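Local coordinates for protein condensin complex subunit 3 (Schizosaccharomyces pombe, PDB 5OQR) that serves as a regulatory subunit of the condensin complex, which is required to convert interphase chromatin into condensed, mitotic-like chromosomes, at residues 257-261 against 262-266; 268-271 against 272-276; 221-224 against 225-228; 242-245 against 246-250; 296-299 against 300-304. One frame throughout, in Å; residues are numbered along the deposited sequence.

All five contacts are local and partly buried, and four of them sit where a loop runs into a helix. Contact 4, inside helix 240-257, has the most buried residues and joins regular helix bonds to one salt bridge. Contact 5 lies furthest from the chain centre, has the most exposed residues, and is built on aromatic packing. Side-chain N-caps begin the helices of contacts 1 and 3, whereas the asparagine before the helix in contact 2 turns back to the loop. Contacts 2 and 3 touch: Arg227 NH1 meets Arg268 O. Contact 4 meets contact 1 through Leu250 and Leu265. Contacts 3 and 4 belong to successive helices of one HEAT repeat, which contact 1 leaves.

Contact 1 of 5, residues 257-261 against 262-266; sequences NADNN and LLELL
Glu264 reaches back from the first turn of helix 262-266 along the loop residues Asn261, Ala258 and Asp259. Its CB lies 3.5 Å from Asn261 O and nearly as close to Asn261 OD1, and its CG passes Ala258 O at 4.1 Å. Because CG stands opposite the backbone N (chi1 -173°) and the chain beyond it is extended, the carboxylate arrives beside that of Asp259. There Glu264 OE1 is 2.6 Å from Asp259 OD2, the two acid planes being turned 36° to each other, while Glu264 OE2 lies 3.6 Å from Ala258 O. Arg220 forms long, weak ion pairs with both acids. Were an alanine in place of Glu264, the reach past Ala258 O would be gone and Arg220 would probably keep Asp259 as its one acid of this pair. The loop links two helix ends: Asp259, with positive phi, is the C-prime residue of a Schellman motif that closes helix 240-257, and Asn261 is the N-cap of the next helix. Asn261 OD1 receives Glu264 N at 3.0 Å in its carbonyl plane, on a lone pair, and Asn261 O takes Leu265 N at 3.1 Å. On the apolar side, Ala258 CB rests 3.7 Å from Leu265 CB, and Leu265 in turn packs on Leu250 and Trp254 of helix 240-257.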
loop_
_atom_site.group_PDB
_atom_site.type_symbol
_atom_site.label_atom_id
_atom_site.label_comp_id
_atom_site.label_asym_id
_atom_site.label_seq_id
_atom_site.Cartn_x
_atom_site.Cartn_y
_atom_site.Cartn_z
ATOM N N ASN A 257 3.230 11.707 -25.495
ATOM C CA ASN A 257 4.086 12.851 -25.208
ATOM C C ASN A 257 5.547 12.564 -25.522
ATOM O O ASN A 257 6.323 13.504 -25.724
ATOM C CB ASN A 257 3.946 13.257 -23.741
ATOM C CG ASN A 257 2.504 13.500 -23.334
ATOM O OD1 ASN A 257 2.073 13.081 -22.261
ATOM N ND2 ASN A 257 1.749 14.175 -24.192
ATOM N N ALA A 258 5.939 11.290 -25.563
ATOM C CA ALA A 258 7.302 10.893 -25.891
ATOM C C ALA A 258 7.452 10.515 -27.360
ATOM O O ALA A 258 8.345 9.738 -27.713
ATOM C CB ALA A 258 7.742 9.736 -24.997
ATOM N N ASP A 259 6.588 11.046 -28.224
ATOM C CA ASP A 259 6.685 10.830 -29.665
ATOM C C ASP A 259 6.550 9.355 -30.026
ATOM O O ASP A 259 7.131 8.890 -31.010
ATOM C CB ASP A 259 8.000 11.389 -30.212
ATOM C CG ASP A 259 8.357 12.734 -29.608
ATOM O OD1 ASP A 259 7.808 13.759 -30.063
ATOM O OD2 ASP A 259 9.186 12.766 -28.674
ATOM N N ASN A 260 5.784 8.607 -29.233
ATOM C CA ASN A 260 5.589 7.177 -29.454
ATOM C C ASN A 260 6.919 6.430 -29.494
ATOM O O ASN A 260 7.061 5.432 -30.203
ATOM C CB ASN A 260 4.795 6.919 -30.737
ATOM C CG ASN A 260 3.365 7.409 -30.640
ATOM O OD1 ASN A 260 2.728 7.289 -29.596
ATOM N ND2 ASN A 260 2.856 7.966 -31.730
ATOM N N ASN A 261 7.901 6.911 -28.738
ATOM C CA ASN A 261 9.222 6.291 -28.662
ATOM C C ASN A 261 9.435 5.834 -27.224
ATOM O O ASN A 261 9.691 6.653 -26.335
ATOM C CB ASN A 261 10.311 7.257 -29.111
ATOM C CG ASN A 261 11.627 6.561 -29.376
ATOM O OD1 ASN A 261 12.516 6.543 -28.527
ATOM N ND2 ASN A 261 11.756 5.972 -30.560
ATOM N N LEU A 262 9.327 4.524 -27.003
ATOM C CA LEU A 262 9.437 3.987 -25.652
ATOM C C LEU A 262 10.757 4.380 -25.004
ATOM O O LEU A 262 10.797 4.707 -23.811
ATOM C CB LEU A 262 9.288 2.466 -25.687
ATOM C CG LEU A 262 9.222 1.757 -24.335
ATOM C CD1 LEU A 262 8.003 2.200 -23.548
ATOM C CD2 LEU A 262 9.210 0.256 -24.539
ATOM N N LEU A 263 11.850 4.354 -25.769
ATOM C CA LEU A 263 13.143 4.757 -25.225
ATOM C C LEU A 263 13.111 6.203 -24.750
ATOM O O LEU A 263 13.603 6.521 -23.663
ATOM C CB LEU A 263 14.236 4.566 -26.276
ATOM C CG LEU A 263 14.732 3.141 -26.526
ATOM C CD1 LEU A 263 15.763 3.147 -27.642
ATOM C CD2 LEU A 263 15.323 2.531 -25.268
ATOM N N GLU A 264 12.538 7.097 -25.557
ATOM C CA GLU A 264 12.478 8.501 -25.169
ATOM C C GLU A 264 11.685 8.680 -23.882
ATOM O O GLU A 264 12.012 9.540 -23.057
ATOM C CB GLU A 264 11.868 9.331 -26.298
ATOM C CG GLU A 264 11.920 10.829 -26.050
ATOM C CD GLU A 264 11.556 11.639 -27.279
ATOM O OE1 GLU A 264 11.235 12.836 -27.127
ATOM O OE2 GLU A 264 11.591 11.080 -28.396
ATOM N N LEU A 265 10.635 7.878 -23.694
ATOM C CA LEU A 265 9.904 7.903 -22.432
ATOM C C LEU A 265 10.778 7.415 -21.285
ATOM O O LEU A 265 10.775 8.006 -20.199
ATOM C CB LEU A 265 8.639 7.050 -22.549
ATOM C CG LEU A 265 7.709 6.962 -21.334
ATOM C CD1 LEU A 265 6.301 6.642 -21.794
ATOM C CD2 LEU A 265 8.160 5.909 -20.329
ATOM N N LEU A 266 11.523 6.331 -21.502
ATOM C CA LEU A 266 12.375 5.793 -20.447
ATOM C C LEU A 266 13.404 6.818 -19.991
ATOM O O LEU A 266 13.746 6.880 -18.805
ATOM C CB LEU A 266 13.069 4.523 -20.936
ATOM C CG LEU A 266 12.157 3.335 -21.247
ATOM C CD1 LEU A 266 12.934 2.240 -21.956
ATOM C CD2 LEU A 266 11.526 2.800 -19.979
#

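Contact 2 of 5, residues 268-271 against 272-276; sequences RLDV and SNNSD
Asp270 O closes a tight turn by accepting Asn273 N at 3.0 Å, with Val271 and Ser272 in helical conformation between them. A second donor grips the same carbonyl: Asn274 ND2 comes within 2.8 Å of Asp270 O from the face opposite to Asn273 N, each donor well out of the carbonyl plane. Asn274 ND2 also makes a weak bond to Leu269 O, and one amide thus ties two successive carbonyls. Asn274 occupies the N-cap position of helix 275-288, yet its side chain makes no capping bond and is spent on the preceding loop. The carboxylate of Asp270, placed by a CG trans to the backbone N (chi1 -165°), meets the other asparagine. Asn273 ND2 bonds Asp270 OD1 at 2.9 Å on the syn side, 31° out of the acid's plane, and reaches Asp270 OD2 more weakly at 3.3 Å. With a glycine in place of Asp270, the Asn273 amide would probably be left without its acceptor and able to turn, while the backbone bonds of the turn could persist. Lys225 of helix 224-235 makes a long, weak ion pair with this carboxylate. Val271 packs on Leu312 of helix 308-324 and Phe361 of helix 356-372.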
loop_
_atom_site.group_PDB
_atom_site.type_symbol
_atom_site.label_atom_id
_atom_site.label_comp_id
_atom_site.label_asym_id
_atom_site.label_seq_id
_atom_site.Cartn_x
_atom_site.Cartn_y
_atom_site.Cartn_z
ATOM N N ARG A 268 13.025 9.803 -19.512
ATOM C CA ARG A 268 12.389 10.765 -18.625
ATOM C C ARG A 268 12.000 10.150 -17.287
ATOM O O ARG A 268 11.201 10.737 -16.551
ATOM C CB ARG A 268 11.158 11.368 -19.302
ATOM C CG ARG A 268 11.443 12.112 -20.598
ATOM C CD ARG A 268 11.958 13.524 -20.350
ATOM N NE ARG A 268 13.324 13.544 -19.831
ATOM C CZ ARG A 268 14.416 13.477 -20.585
ATOM N NH1 ARG A 268 14.319 13.378 -21.904
ATOM N NH2 ARG A 268 15.615 13.504 -20.019
ATOM N N LEU A 269 12.545 8.978 -16.959
ATOM C CA LEU A 269 12.244 8.308 -15.703
ATOM C C LEU A 269 13.475 8.043 -14.849
ATOM O O LEU A 269 13.337 7.493 -13.751
ATOM C CB LEU A 269 11.522 6.981 -15.970
ATOM C CG LEU A 269 10.162 7.073 -16.664
ATOM C CD1 LEU A 269 9.622 5.683 -16.924
ATOM C CD2 LEU A 269 9.176 7.882 -15.838
ATOM N N ASP A 270 14.665 8.414 -15.313
ATOM C CA ASP A 270 15.901 8.222 -14.558
ATOM C C ASP A 270 16.018 6.775 -14.078
ATOM O O ASP A 270 16.081 6.481 -12.884
ATOM C CB ASP A 270 15.969 9.202 -13.386
ATOM C CG ASP A 270 17.358 9.311 -12.799
ATOM O OD1 ASP A 270 17.474 9.652 -11.604
ATOM O OD2 ASP A 270 18.335 9.061 -13.534
ATOM N N VAL A 271 16.059 5.865 -15.053
ATOM C CA VAL A 271 15.928 4.440 -14.763
ATOM C C VAL A 271 17.066 3.943 -13.886
ATOM O O VAL A 271 16.880 3.024 -13.080
ATOM C CB VAL A 271 15.841 3.641 -16.078
ATOM C CG1 VAL A 271 14.642 4.097 -16.890
ATOM C CG2 VAL A 271 17.122 3.780 -16.889
ATOM N N SER A 272 18.260 4.521 -14.027
ATOM C CA SER A 272 19.390 4.064 -13.223
ATOM C C SER A 272 19.134 4.267 -11.736
ATOM O O SER A 272 19.668 3.522 -10.908
ATOM C CB SER A 272 20.667 4.785 -13.652
ATOM O OG SER A 272 20.471 6.185 -13.716
ATOM N N ASN A 273 18.321 5.260 -11.379
ATOM C CA ASN A 273 17.965 5.511 -9.990
ATOM C C ASN A 273 16.576 5.004 -9.629
ATOM O O ASN A 273 16.218 5.015 -8.449
ATOM C CB ASN A 273 18.052 7.009 -9.684
ATOM C CG ASN A 273 19.479 7.514 -9.653
ATOM O OD1 ASN A 273 20.225 7.234 -8.716
ATOM N ND2 ASN A 273 19.866 8.266 -10.675
ATOM N N ASN A 274 15.789 4.563 -10.612
ATOM C CA ASN A 274 14.448 4.050 -10.381
ATOM C C ASN A 274 14.260 2.782 -11.214
ATOM O O ASN A 274 13.384 2.677 -12.065
ATOM C CB ASN A 274 13.399 5.105 -10.723
ATOM C CG ASN A 274 13.701 6.447 -10.099
ATOM O OD1 ASN A 274 13.431 6.673 -8.922
ATOM N ND2 ASN A 274 14.265 7.349 -10.887
ATOM N N SER A 275 15.108 1.787 -10.954
ATOM C CA SER A 275 15.127 0.587 -11.781
ATOM C C SER A 275 13.851 -0.229 -11.613
ATOM O O SER A 275 13.252 -0.669 -12.601
ATOM C CB SER A 275 16.356 -0.256 -11.438
ATOM O OG SER A 275 16.451 -1.388 -12.281
ATOM N N ASP A 276 13.416 -0.445 -10.370
ATOM C CA ASP A 276 12.267 -1.314 -10.128
ATOM C C ASP A 276 11.010 -0.773 -10.799
ATOM O O ASP A 276 10.265 -1.520 -11.442
ATOM C CB ASP A 276 12.040 -1.482 -8.625
ATOM C CG ASP A 276 13.072 -2.384 -7.974
ATOM O OD1 ASP A 276 13.746 -3.141 -8.701
ATOM O OD2 ASP A 276 13.201 -2.343 -6.732
#

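Contact 3 of 5, residues 221-224 against 225-228; sequences YLSI and KKRV
The Arg227 guanidinium has Ile224 over one face, where Ile224 CG1 approaches Arg227 NH1 to 3.7 Å, and it bonds Leu222 O obliquely. Arg227 NE reaches Leu222 O at 3.0 Å, the oxygen lying 29° out of the guanidinium plane and the donor standing above the carbonyl plane. Arg227 NH2 adds a weak bond to the same oxygen. The chain is extended from CG to NE, with CG opposite the carbonyl carbon (chi1 -52°), and this carries the charged group back along the incoming loop. The group has two more partners: NH2 bonds Arg220 O and NH1 bonds Arg268 O, so one buried arginine ties three backbone carbonyls, the last of them in the loop after helix 262-266. The contact spans the start of helix 224-235, in the fifth HEAT repeat, with Ser223 as its N-cap. Ser223 OG accepts Lys226 N at 3.2 Å in a side-chain capping bond, while Ser223 O receives Arg227 N at 2.9 Å. Lys226 folds alongside the cap, its CG passing beside Ser223 OG, and a bend at chi4 brings its NZ into a weak bond with that hydroxyl oxygen. Beside the cap, Leu222 CB sits 3.9 Å from both Lys226 CB and Arg227 CG. One turn on, Val228 N bonds Ile224 O at 3.1 Å, and Val228 packs on Asn274 of the neighbouring loop.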
loop_
_atom_site.group_PDB
_atom_site.type_symbol
_atom_site.label_atom_id
_atom_site.label_comp_id
_atom_site.label_asym_id
_atom_site.label_seq_id
_atom_site.Cartn_x
_atom_site.Cartn_y
_atom_site.Cartn_z
ATOM N N TYR A 221 5.581 17.922 -17.491
ATOM C CA TYR A 221 5.323 18.997 -16.541
ATOM C C TYR A 221 5.660 18.569 -15.122
ATOM O O TYR A 221 6.032 19.405 -14.290
ATOM C CB TYR A 221 3.857 19.435 -16.605
ATOM C CG TYR A 221 3.399 19.979 -17.943
ATOM C CD1 TYR A 221 2.057 20.248 -18.172
ATOM C CD2 TYR A 221 4.300 20.223 -18.973
ATOM C CE1 TYR A 221 1.622 20.744 -19.384
ATOM C CE2 TYR A 221 3.873 20.720 -20.192
ATOM C CZ TYR A 221 2.532 20.978 -20.391
ATOM O OH TYR A 221 2.100 21.473 -21.600
ATOM N N LEU A 222 5.533 17.281 -14.828
ATOM C CA LEU A 222 5.806 16.771 -13.496
ATOM C C LEU A 222 7.304 16.616 -13.274
ATOM O O LEU A 222 8.076 16.400 -14.212
ATOM C CB LEU A 222 5.121 15.420 -13.292
ATOM C CG LEU A 222 3.628 15.360 -13.612
ATOM C CD1 LEU A 222 3.111 13.959 -13.367
ATOM C CD2 LEU A 222 2.858 16.366 -12.779
ATOM N N SER A 223 7.710 16.728 -12.014
ATOM C CA SER A 223 9.083 16.427 -11.648
ATOM C C SER A 223 9.343 14.936 -11.819
ATOM O O SER A 223 8.437 14.107 -11.697
ATOM C CB SER A 223 9.358 16.846 -10.206
ATOM O OG SER A 223 8.639 16.033 -9.300
ATOM N N ILE A 224 10.600 14.597 -12.112
ATOM C CA ILE A 224 10.951 13.199 -12.351
ATOM C C ILE A 224 10.517 12.334 -11.175
ATOM O O ILE A 224 10.042 11.207 -11.355
ATOM C CB ILE A 224 12.461 13.066 -12.632
ATOM C CG1 ILE A 224 12.823 13.863 -13.890
ATOM C CG2 ILE A 224 12.850 11.593 -12.779
ATOM C CD1 ILE A 224 14.262 13.714 -14.358
ATOM N N LYS A 225 10.663 12.848 -9.954
ATOM C CA LYS A 225 10.260 12.080 -8.784
ATOM C C LYS A 225 8.747 11.986 -8.654
ATOM O O LYS A 225 8.250 11.062 -8.000
ATOM C CB LYS A 225 10.867 12.696 -7.522
ATOM C CG LYS A 225 12.374 12.933 -7.617
ATOM C CD LYS A 225 13.154 11.637 -7.864
ATOM C CE LYS A 225 14.459 11.902 -8.593
ATOM N NZ LYS A 225 15.076 10.638 -9.088
ATOM N N LYS A 226 8.006 12.911 -9.261
ATOM C CA LYS A 226 6.556 12.779 -9.316
ATOM C C LYS A 226 6.145 11.726 -10.339
ATOM O O LYS A 226 5.284 10.886 -10.064
ATOM C CB LYS A 226 5.917 14.128 -9.647
ATOM C CG LYS A 226 5.826 15.083 -8.467
ATOM C CD LYS A 226 5.125 16.373 -8.860
ATOM C CE LYS A 226 5.131 17.384 -7.727
ATOM N NZ LYS A 226 6.416 18.132 -7.646
ATOM N N ARG A 227 6.760 11.758 -11.524
ATOM C CA ARG A 227 6.456 10.766 -12.551
ATOM C C ARG A 227 6.641 9.352 -12.023
ATOM O O ARG A 227 5.834 8.463 -12.308
ATOM C CB ARG A 227 7.351 10.979 -13.772
ATOM C CG ARG A 227 7.356 12.386 -14.334
ATOM C CD ARG A 227 8.479 12.547 -15.339
ATOM N NE ARG A 227 8.672 13.936 -15.743
ATOM C CZ ARG A 227 9.709 14.371 -16.449
ATOM N NH1 ARG A 227 10.660 13.529 -16.830
ATOM N NH2 ARG A 227 9.802 15.653 -16.771
ATOM N N VAL A 228 7.707 9.125 -11.256
ATOM C CA VAL A 228 8.006 7.780 -10.774
ATOM C C VAL A 228 7.056 7.393 -9.650
ATOM O O VAL A 228 6.589 6.250 -9.580
ATOM C CB VAL A 228 9.478 7.695 -10.332
ATOM C CG1 VAL A 228 9.786 6.337 -9.711
ATOM C CG2 VAL A 228 10.393 7.952 -11.512
#

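Contact 4 of 5, residues 242-245 against 246-250; sequences VEKA and AADML
Lys244 lays its aliphatic chain across the carboxylate of Asp248, one turn further along helix 240-257. Lys244 CD lies 3.3 Å from Asp248 OD1, and Lys244 NZ then closes a salt bridge to the same oxygen at 2.7 Å, on its syn lone pair. A bend at chi2 (-58°) turns the lysine along the helix; beyond it the chain runs straight to the ammonium. The acid meets it with CG anti to the carbonyl carbon (chi1 -80°), which keeps Asp248 OD1 beside the helix backbone. The backbone between them is ordinary alpha helix, with Asp248 N bonded to Lys244 O at 3.0 Å and Met249 N to Ala245 O at 3.1 Å; the bonds from Ala246 N to Val242 O and from Ala247 N to Glu243 O follow the same pattern. This helix and helix 224-235 both fall in the fifth HEAT repeat, the kind of unit built as a hairpin of two helices. Ala246 touches Leu235 and Met249 touches Ile230, both on helix 224-235, while on helix 202-212 Val242 packs on Tyr209 and Ala245 touches Lys206. On helix 275-288, Val288 is touched by Ala247 and Asp248, and Lys284 by Glu243, whose OE2 also lies 4.1 Å from Ala247 CB.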
loop_
_atom_site.group_PDB
_atom_site.type_symbol
_atom_site.label_atom_id
_atom_site.label_comp_id
_atom_site.label_asym_id
_atom_site.label_seq_id
_atom_site.Cartn_x
_atom_site.Cartn_y
_atom_site.Cartn_z
ATOM N N VAL A 242 -8.019 0.231 -10.945
ATOM C CA VAL A 242 -7.073 1.332 -10.785
ATOM C C VAL A 242 -5.773 1.003 -11.503
ATOM O O VAL A 242 -5.201 1.837 -12.216
ATOM C CB VAL A 242 -6.826 1.624 -9.293
ATOM C CG1 VAL A 242 -5.948 2.853 -9.136
ATOM C CG2 VAL A 242 -8.141 1.803 -8.540
ATOM N N GLU A 243 -5.288 -0.224 -11.321
ATOM C CA GLU A 243 -4.053 -0.641 -11.972
ATOM C C GLU A 243 -4.189 -0.580 -13.488
ATOM O O GLU A 243 -3.234 -0.234 -14.192
ATOM C CB GLU A 243 -3.689 -2.051 -11.508
ATOM C CG GLU A 243 -2.286 -2.483 -11.872
ATOM C CD GLU A 243 -2.254 -3.334 -13.121
ATOM O OE1 GLU A 243 -2.794 -4.459 -13.085
ATOM O OE2 GLU A 243 -1.702 -2.875 -14.141
ATOM N N LYS A 244 -5.376 -0.902 -14.007
ATOM C CA LYS A 244 -5.598 -0.845 -15.449
ATOM C C LYS A 244 -5.627 0.593 -15.945
ATOM O O LYS A 244 -5.143 0.886 -17.044
ATOM C CB LYS A 244 -6.904 -1.553 -15.802
ATOM C CG LYS A 244 -6.833 -2.428 -17.034
ATOM C CD LYS A 244 -6.416 -1.659 -18.269
ATOM C CE LYS A 244 -6.540 -2.528 -19.509
ATOM N NZ LYS A 244 -5.946 -1.889 -20.713
ATOM N N ALA A 245 -6.196 1.504 -15.154
ATOM C CA ALA A 245 -6.266 2.902 -15.563
ATOM C C ALA A 245 -4.882 3.533 -15.602
ATOM O O ALA A 245 -4.595 4.359 -16.474
ATOM C CB ALA A 245 -7.182 3.679 -14.618
ATOM N N ALA A 246 -4.012 3.161 -14.661
ATOM C CA ALA A 246 -2.657 3.701 -14.651
ATOM C C ALA A 246 -1.840 3.157 -15.814
ATOM O O ALA A 246 -1.034 3.882 -16.406
ATOM C CB ALA A 246 -1.979 3.377 -13.322
ATOM N N ALA A 247 -2.038 1.883 -16.156
ATOM C CA ALA A 247 -1.331 1.302 -17.290
ATOM C C ALA A 247 -1.795 1.905 -18.608
ATOM O O ALA A 247 -1.002 2.021 -19.548
ATOM C CB ALA A 247 -1.521 -0.214 -17.301
ATOM N N ASP A 248 -3.069 2.295 -18.698
ATOM C CA ASP A 248 -3.573 2.906 -19.923
ATOM C C ASP A 248 -3.062 4.332 -20.078
ATOM O O ASP A 248 -2.730 4.761 -21.188
ATOM C CB ASP A 248 -5.101 2.876 -19.934
ATOM C CG ASP A 248 -5.659 1.525 -20.345
ATOM O OD1 ASP A 248 -4.918 0.525 -20.270
ATOM O OD2 ASP A 248 -6.841 1.462 -20.743
ATOM N N MET A 249 -2.999 5.086 -18.979
ATOM C CA MET A 249 -2.411 6.419 -19.030
ATOM C C MET A 249 -0.957 6.348 -19.465
ATOM O O MET A 249 -0.477 7.212 -20.206
ATOM C CB MET A 249 -2.524 7.087 -17.662
ATOM C CG MET A 249 -1.738 8.392 -17.516
ATOM S SD MET A 249 -1.503 8.852 -15.792
ATOM C CE MET A 249 -0.404 7.549 -15.242
ATOM N N LEU A 250 -0.240 5.328 -19.000
ATOM C CA LEU A 250 1.164 5.173 -19.351
ATOM C C LEU A 250 1.322 4.722 -20.798
ATOM O O LEU A 250 2.238 5.169 -21.496
ATOM C CB LEU A 250 1.811 4.176 -18.386
ATOM C CG LEU A 250 3.301 3.832 -18.482
ATOM C CD1 LEU A 250 3.533 2.682 -19.446
ATOM C CD2 LEU A 250 4.137 5.044 -18.870
#

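Contact 5 of 5, residues 296-299 against 300-304; sequences LEFP and EQFWL
Phe298 turns the edge of its ring onto the face of Phe302 in a T-shaped stack, the centroids 4.8 Å apart and the planes at 88°. Phe298 CD2 stands over the middle of the Phe302 ring, 3.5 Å from Phe302 CE2. The two side chains lie side by side and point the same way; CG of Phe302, trans to its backbone N (chi1 177°), sets the ring against Phe298. Beside them, Trp303 NE1 makes a weak bond to Phe298 O at 3.4 Å, with the oxygen near the plane of the indole at its edge. The indole's benzene part also packs by Trp303 CZ2 on Phe298 CB, 4.0 Å away. The cluster marks the beginning of short helix 300-304, where Pro299 is the N-cap and its O takes a weak bond from Phe302 N at 2.9 Å. The proline ring lies across the phenylalanine side chain, Pro299 CD being 3.9 Å from Phe302 CB. Further out, Tyr342 stacks on Trp303 and bonds Glu300 OE2, while Phe317 of helix 308-324 meets the Phe298 ring at an inclined angle. On the loop side Lys332 makes a salt bridge with Glu297 and bonds Leu296 O.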
loop_
_atom_site.group_PDB
_atom_site.type_symbol
_atom_site.label_atom_id
_atom_site.label_comp_id
_atom_site.label_asym_id
_atom_site.label_seq_id
_atom_site.Cartn_x
_atom_site.Cartn_y
_atom_site.Cartn_z
ATOM N N LEU A 296 9.891 -4.944 -31.608
ATOM C CA LEU A 296 11.226 -4.575 -31.164
ATOM C C LEU A 296 12.274 -5.408 -31.887
ATOM O O LEU A 296 12.140 -6.627 -32.024
ATOM C CB LEU A 296 11.368 -4.770 -29.655
ATOM C CG LEU A 296 10.517 -3.881 -28.749
ATOM C CD1 LEU A 296 10.725 -4.284 -27.299
ATOM C CD2 LEU A 296 10.848 -2.411 -28.941
ATOM N N GLU A 297 13.323 -4.738 -32.351
ATOM C CA GLU A 297 14.432 -5.388 -33.030
ATOM C C GLU A 297 15.731 -5.050 -32.315
ATOM O O GLU A 297 15.946 -3.909 -31.895
ATOM C CB GLU A 297 14.512 -4.960 -34.499
ATOM C CG GLU A 297 13.263 -5.281 -35.299
ATOM C CD GLU A 297 12.935 -6.763 -35.302
ATOM O OE1 GLU A 297 13.876 -7.584 -35.279
ATOM O OE2 GLU A 297 11.734 -7.105 -35.319
ATOM N N PHE A 298 16.597 -6.054 -32.178
ATOM C CA PHE A 298 17.870 -5.919 -31.477
ATOM C C PHE A 298 19.002 -6.320 -32.416
ATOM O O PHE A 298 19.628 -7.375 -32.242
ATOM C CB PHE A 298 17.886 -6.767 -30.207
ATOM C CG PHE A 298 16.759 -6.461 -29.268
ATOM C CD1 PHE A 298 15.575 -7.172 -29.335
ATOM C CD2 PHE A 298 16.878 -5.458 -28.325
ATOM C CE1 PHE A 298 14.533 -6.892 -28.478
ATOM C CE2 PHE A 298 15.840 -5.173 -27.464
ATOM C CZ PHE A 298 14.666 -5.892 -27.540
ATOM N N PRO A 299 19.286 -5.504 -33.425
ATOM C CA PRO A 299 20.425 -5.782 -34.305
ATOM C C PRO A 299 21.742 -5.620 -33.561
ATOM O O PRO A 299 21.797 -5.175 -32.414
ATOM C CB PRO A 299 20.276 -4.743 -35.418
ATOM C CG PRO A 299 19.523 -3.624 -34.782
ATOM C CD PRO A 299 18.586 -4.264 -33.804
ATOM N N GLU A 300 22.825 -6.001 -34.243
ATOM C CA GLU A 300 24.156 -5.822 -33.676
ATOM C C GLU A 300 24.383 -4.373 -33.269
ATOM O O GLU A 300 24.953 -4.098 -32.208
ATOM C CB GLU A 300 25.215 -6.270 -34.685
ATOM C CG GLU A 300 26.639 -6.302 -34.141
ATOM C CD GLU A 300 26.916 -7.525 -33.281
ATOM O OE1 GLU A 300 28.066 -7.679 -32.813
ATOM O OE2 GLU A 300 25.988 -8.334 -33.073
ATOM N N GLN A 301 23.933 -3.431 -34.100
ATOM C CA GLN A 301 24.045 -2.015 -33.767
ATOM C C GLN A 301 23.470 -1.722 -32.388
ATOM O O GLN A 301 24.031 -0.927 -31.627
ATOM C CB GLN A 301 23.327 -1.182 -34.829
ATOM C CG GLN A 301 23.307 0.323 -34.572
ATOM C CD GLN A 301 22.141 1.013 -35.254
ATOM O OE1 GLN A 301 21.241 0.363 -35.783
ATOM N NE2 GLN A 301 22.149 2.339 -35.239
ATOM N N PHE A 302 22.339 -2.348 -32.056
ATOM C CA PHE A 302 21.691 -2.085 -30.776
ATOM C C PHE A 302 22.630 -2.368 -29.611
ATOM O O PHE A 302 22.667 -1.611 -28.634
ATOM C CB PHE A 302 20.421 -2.930 -30.663
ATOM C CG PHE A 302 19.714 -2.798 -29.345
ATOM C CD1 PHE A 302 18.674 -1.901 -29.191
ATOM C CD2 PHE A 302 20.081 -3.583 -28.264
ATOM C CE1 PHE A 302 18.020 -1.783 -27.983
ATOM C CE2 PHE A 302 19.434 -3.466 -27.055
ATOM C CZ PHE A 302 18.398 -2.569 -26.914
ATOM N N TRP A 303 23.402 -3.451 -29.698
ATOM C CA TRP A 303 24.246 -3.875 -28.588
ATOM C C TRP A 303 25.573 -3.136 -28.530
ATOM O O TRP A 303 26.215 -3.133 -27.474
ATOM C CB TRP A 303 24.495 -5.380 -28.679
ATOM C CG TRP A 303 23.226 -6.153 -28.697
ATOM C CD1 TRP A 303 22.557 -6.608 -29.791
ATOM C CD2 TRP A 303 22.452 -6.547 -27.560
ATOM N NE1 TRP A 303 21.417 -7.270 -29.408
ATOM C CE2 TRP A 303 21.330 -7.246 -28.042
ATOM C CE3 TRP A 303 22.603 -6.382 -26.181
ATOM C CZ2 TRP A 303 20.361 -7.773 -27.193
ATOM C CZ3 TRP A 303 21.643 -6.913 -25.341
ATOM C CH2 TRP A 303 20.538 -7.601 -25.850
ATOM N N LEU A 304 26.001 -2.516 -29.627
ATOM C CA LEU A 304 27.247 -1.761 -29.635
ATOM C C LEU A 304 27.063 -0.312 -29.209
ATOM O O LEU A 304 28.053 0.358 -28.899
ATOM C CB LEU A 304 27.876 -1.802 -31.030
ATOM C CG LEU A 304 28.059 -3.198 -31.629
ATOM C CD1 LEU A 304 28.630 -3.103 -33.032
ATOM C CD2 LEU A 304 28.941 -4.065 -30.748
#